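Local atomic coordinates of S-adenosylmethionine decarboxylase proenzyme (Aquifex aeolicus, PDB entry 2III), a protein that probably catalyses the pyruvoyl-dependent decarboxylation of S-adenosylmethionine to S-adenosylmethioninamine, the propylamine donor for spermidine and spermine synthesis. Residues Y48-Q51 against A55-V58; H69-P72 against A77-D80. All coordinates share one frame; numbering follows the deposited sequence.

Overall arrangement
Interactions 1 and 2 lie at the turn ends of two antiparallel hairpins in one sheet of the two-layer alpha/beta-sandwich. Their inner strands, 55-61 and 65-71, are neighbours in that sheet, and the two centres lie about 10 Å apart. Two probable hydrogen bonds join them: Thr56 OG1 to His69 ND1, 3.0 Å, and Ala55 N to Thr70 OG1, also 3.0 Å. His69 belongs to interaction 2 and is the predicted proton acceptor for self-processing, so Thr56 of interaction 1 probably helps to position it. Both contacts touch the second subunit. Magnesium lies farther off, about 8 Å from the side chain of Gln49 and about 9 Å from that of Thr70.

Interaction 1 of 2, residues Y48-Q51 against A55-V58; sequences YQFQ and ATGV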
loop_
_atom_site.group_PDB
_atom_site.type_symbol
_atom_site.label_atom_id
_atom_site.label_comp_id
_atom_site.label_asym_id
_atom_site.label_seq_id
_atom_site.Cartn_x
_atom_site.Cartn_y
_atom_site.Cartn_z
ATOM N N TYR A 48 -11.690 5.674 6.212
ATOM C CA TYR A 48 -13.017 5.164 5.927
ATOM C C TYR A 48 -13.498 4.253 7.051
ATOM O O TYR A 48 -12.769 3.380 7.509
ATOM C CB TYR A 48 -13.035 4.396 4.608
ATOM C CG TYR A 48 -14.440 4.057 4.175
ATOM C CD1 TYR A 48 -15.304 5.049 3.710
ATOM C CD2 TYR A 48 -14.926 2.752 4.276
ATOM C CE1 TYR A 48 -16.620 4.750 3.356
ATOM C CE2 TYR A 48 -16.242 2.443 3.924
ATOM C CZ TYR A 48 -17.081 3.448 3.466
ATOM O OH TYR A 48 -18.377 3.150 3.124
ATOM N N GLN A 49 -14.731 4.472 7.491
ATOM C CA GLN A 49 -15.334 3.680 8.557
ATOM C C GLN A 49 -16.190 2.580 7.947
ATOM O O GLN A 49 -17.073 2.853 7.135
ATOM C CB GLN A 49 -16.203 4.580 9.444
ATOM C CG GLN A 49 -16.945 3.870 10.570
ATOM C CD GLN A 49 -16.015 3.208 11.568
ATOM O OE1 GLN A 49 -15.908 1.980 11.618
ATOM N NE2 GLN A 49 -15.331 4.019 12.369
ATOM N N PHE A 50 -15.916 1.335 8.321
ATOM C CA PHE A 50 -16.699 0.213 7.818
ATOM C C PHE A 50 -17.715 -0.183 8.875
ATOM O O PHE A 50 -17.522 0.081 10.064
ATOM C CB PHE A 50 -15.799 -0.990 7.509
ATOM C CG PHE A 50 -14.959 -0.817 6.272
ATOM C CD1 PHE A 50 -15.547 -0.821 5.011
ATOM C CD2 PHE A 50 -13.581 -0.627 6.367
ATOM C CE1 PHE A 50 -14.775 -0.630 3.857
ATOM C CE2 PHE A 50 -12.800 -0.433 5.216
ATOM C CZ PHE A 50 -13.402 -0.438 3.961
ATOM N N GLN A 51 -18.805 -0.802 8.439
ATOM C CA GLN A 51 -19.828 -1.262 9.367
ATOM C C GLN A 51 -19.665 -2.771 9.489
ATOM O O GLN A 51 -19.318 -3.441 8.514
ATOM C CB GLN A 51 -21.222 -0.911 8.837
ATOM C CG GLN A 51 -21.457 0.590 8.727
ATOM C CD GLN A 51 -21.300 1.318 10.063
ATOM O OE1 GLN A 51 -21.117 2.535 10.099
ATOM N NE2 GLN A 51 -21.378 0.576 11.160
ATOM N N ALA A 55 -11.822 -0.147 9.996
ATOM C CA ALA A 55 -11.549 1.021 9.172
ATOM C C ALA A 55 -10.298 0.916 8.306
ATOM O O ALA A 55 -9.419 0.088 8.540
ATOM C CB ALA A 55 -11.440 2.268 10.079
ATOM N N THR A 56 -10.242 1.771 7.295
ATOM C CA THR A 56 -9.099 1.858 6.405
ATOM C C THR A 56 -8.500 3.245 6.586
ATOM O O THR A 56 -9.214 4.222 6.841
ATOM C CB THR A 56 -9.498 1.682 4.934
ATOM O OG1 THR A 56 -9.852 0.315 4.695
ATOM C CG2 THR A 56 -8.343 2.065 4.018
ATOM N N GLY A 57 -7.182 3.325 6.482
ATOM C CA GLY A 57 -6.506 4.598 6.620
ATOM C C GLY A 57 -5.314 4.589 5.690
ATOM O O GLY A 57 -4.560 3.615 5.665
ATOM N N VAL A 58 -5.156 5.645 4.902
ATOM C CA VAL A 58 -4.029 5.738 3.987
ATOM C C VAL A 58 -3.447 7.139 4.048
ATOM O O VAL A 58 -4.179 8.127 4.092
ATOM C CB VAL A 58 -4.442 5.438 2.535
ATOM C CG1 VAL A 58 -5.428 6.484 2.053
ATOM C CG2 VAL A 58 -3.206 5.417 1.634
#
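Tyr48 and Thr56 face each other near the turn of a beta hairpin made by strands 42-49 and 55-61. Strand 42-49 is the outermost on its side of the chain's antiparallel sheet.

Backbone bonds come first. Tyr48 and Thr56 form a hydrogen-bonded pair. Tyr48 N donates to Thr56 O at 2.9 Å, and Thr56 N returns a bond to Tyr48 O at 3.0 Å. The second bond lies in the carbonyl plane; in the first the donor is tilted 23° from it. Gln49 and Ala55 follow as a non-hydrogen-bonded pair. Ala55 CB sits close to Tyr48 O, and its methyl also packs on Val24 and Ile27 of helix 24-37, which lies against this face.

The other face carries the aromatic packing. Phe50 has already left the strand, yet its ring turns back over strand 55-61. CG lies beside the backbone N (chi1 -73°), and the ring reaches Ala55 CA through CD2, 3.8 Å away. Tyr48 CD2 rests 3.4 Å above one face of the Phe50 ring, offset toward its rim. Ile43 of the second subunit packs on both aromatic residues. An alanine in place of Phe50 would probably open a gap beside Ala55 and Thr56 and take away the ring face on which Tyr48 CD2 rests.

The hydroxyl of Thr56 lies at the ring edge. It is held by His69, so Phe50 borders a residue that probably helps to position this predicted processing base. Thr56 OG1 lies in the plane of the Phe50 ring, 3.1 Å from CE2.

Interaction 2 of 2, residues H69-P72 against A77-D80; sequences HTWP and ATVD
His69 and Thr78 pair across a beta hairpin formed by strands 65-71 and 76-84, in the middle of the antiparallel sheet. The short strand segments run at 169° to each other. His69 N donates to Thr78 O at 3.1 Å, and Thr78 N donates to His69 O at 2.9 Å. His69 O also receives a CA-H...O contact from Ala77 CA, 3.3 Å away. On the opposite face, Thr70 and Ala77 form the next, non-hydrogen-bonded pair, and their methyls meet: Thr70 CG2 is 4.1 Å from Ala77 CB.

Thr78 OG1 is set between two aromatic side chains. Its chi1 of 49° places the oxygen between the backbone N and the carbonyl carbon, facing strand 65-71. There it lies 3.4 Å from His69 CB, near the plane of the imidazole. The Trp71 ring swings back along its own strand and brings the edge of its six-membered ring to the same oxygen. The hydroxyl's main polar partner is Tyr82 OH of the second subunit.

The next shell fixes His69, the predicted proton acceptor in processing. ND1 is held by Thr56, and His65 ND1 of the second subunit bonds to NE2. With both ring nitrogens engaged, the imidazole is held against rotation. Ser64 of the second subunit, the predicted pyruvoyl precursor, packs on His69, and Cys84 of that subunit packs on Trp71. This face of the hairpin therefore lies at the dimer interface. On the other face Thr70 OG1 bonds Ile21 O as well as Ala55 N. At the indole edge, Trp71 CZ3 stands 3.4 Å from Thr78 OG1.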
loop_
_atom_site.group_PDB
_atom_site.type_symbol
_atom_site.label_atom_id
_atom_site.label_comp_id
_atom_site.label_asym_id
_atom_site.label_seq_id
_atom_site.Cartn_x
_atom_site.Cartn_y
_atom_site.Cartn_z
ATOM N N HIS A 69 -5.597 -1.469 7.354
ATOM C CA HIS A 69 -6.935 -2.007 7.162
ATOM C C HIS A 69 -7.160 -2.845 8.421
ATOM O O HIS A 69 -6.244 -3.540 8.877
ATOM C CB HIS A 69 -6.955 -2.865 5.894
ATOM C CG HIS A 69 -6.551 -2.120 4.652
ATOM N ND1 HIS A 69 -7.333 -1.138 4.082
ATOM C CD2 HIS A 69 -5.446 -2.217 3.873
ATOM C CE1 HIS A 69 -6.729 -0.663 3.005
ATOM N NE2 HIS A 69 -5.583 -1.303 2.855
ATOM N N THR A 70 -8.353 -2.778 9.003
ATOM C CA THR A 70 -8.593 -3.522 10.235
ATOM C C THR A 70 -9.861 -4.361 10.297
ATOM O O THR A 70 -10.838 -4.100 9.597
ATOM C CB THR A 70 -8.593 -2.580 11.452
ATOM O OG1 THR A 70 -9.824 -1.847 11.489
ATOM C CG2 THR A 70 -7.437 -1.597 11.359
ATOM N N TRP A 71 -9.818 -5.365 11.169
ATOM C CA TRP A 71 -10.916 -6.298 11.387
ATOM C C TRP A 71 -10.986 -6.553 12.881
ATOM O O TRP A 71 -10.326 -7.455 13.399
ATOM C CB TRP A 71 -10.648 -7.625 10.673
ATOM C CG TRP A 71 -10.713 -7.548 9.180
ATOM C CD1 TRP A 71 -11.780 -7.857 8.392
ATOM C CD2 TRP A 71 -9.661 -7.132 8.294
ATOM N NE1 TRP A 71 -11.460 -7.663 7.067
ATOM C CE2 TRP A 71 -10.169 -7.218 6.979
ATOM C CE3 TRP A 71 -8.340 -6.697 8.486
ATOM C CZ2 TRP A 71 -9.400 -6.883 5.852
ATOM C CZ3 TRP A 71 -7.574 -6.366 7.366
ATOM C CH2 TRP A 71 -8.112 -6.461 6.064
ATOM N N PRO A 72 -11.761 -5.735 13.600
ATOM C CA PRO A 72 -11.909 -5.885 15.045
ATOM C C PRO A 72 -12.274 -7.315 15.468
ATOM O O PRO A 72 -11.716 -7.840 16.430
ATOM C CB PRO A 72 -13.013 -4.884 15.370
ATOM C CG PRO A 72 -12.704 -3.766 14.430
ATOM C CD PRO A 72 -12.418 -4.499 13.133
ATOM N N ALA A 77 -5.004 -6.304 12.132
ATOM C CA ALA A 77 -4.723 -5.060 11.428
ATOM C C ALA A 77 -3.582 -5.332 10.445
ATOM O O ALA A 77 -2.556 -5.894 10.818
ATOM C CB ALA A 77 -4.316 -3.963 12.420
ATOM N N THR A 78 -3.770 -4.952 9.188
ATOM C CA THR A 78 -2.735 -5.139 8.184
ATOM C C THR A 78 -2.158 -3.765 7.884
ATOM O O THR A 78 -2.871 -2.853 7.443
ATOM C CB THR A 78 -3.309 -5.799 6.915
ATOM O OG1 THR A 78 -4.502 -5.115 6.501
ATOM C CG2 THR A 78 -3.633 -7.263 7.206
ATOM N N VAL A 79 -0.859 -3.631 8.133
ATOM C CA VAL A 79 -0.154 -2.364 7.978
ATOM C C VAL A 79 0.931 -2.297 6.899
ATOM O O VAL A 79 1.659 -3.258 6.668
ATOM C CB VAL A 79 0.512 -1.982 9.312
ATOM C CG1 VAL A 79 1.041 -0.556 9.238
ATOM C CG2 VAL A 79 -0.486 -2.158 10.469
ATOM N N ASP A 80 1.041 -1.141 6.254
ATOM C CA ASP A 80 2.063 -0.923 5.239
ATOM C C ASP A 80 2.759 0.404 5.494
ATOM O O ASP A 80 2.102 1.442 5.644
ATOM C CB ASP A 80 1.458 -0.866 3.828
ATOM C CG ASP A 80 1.055 -2.224 3.296
ATOM O OD1 ASP A 80 1.551 -2.591 2.206
ATOM O OD2 ASP A 80 0.240 -2.914 3.951
#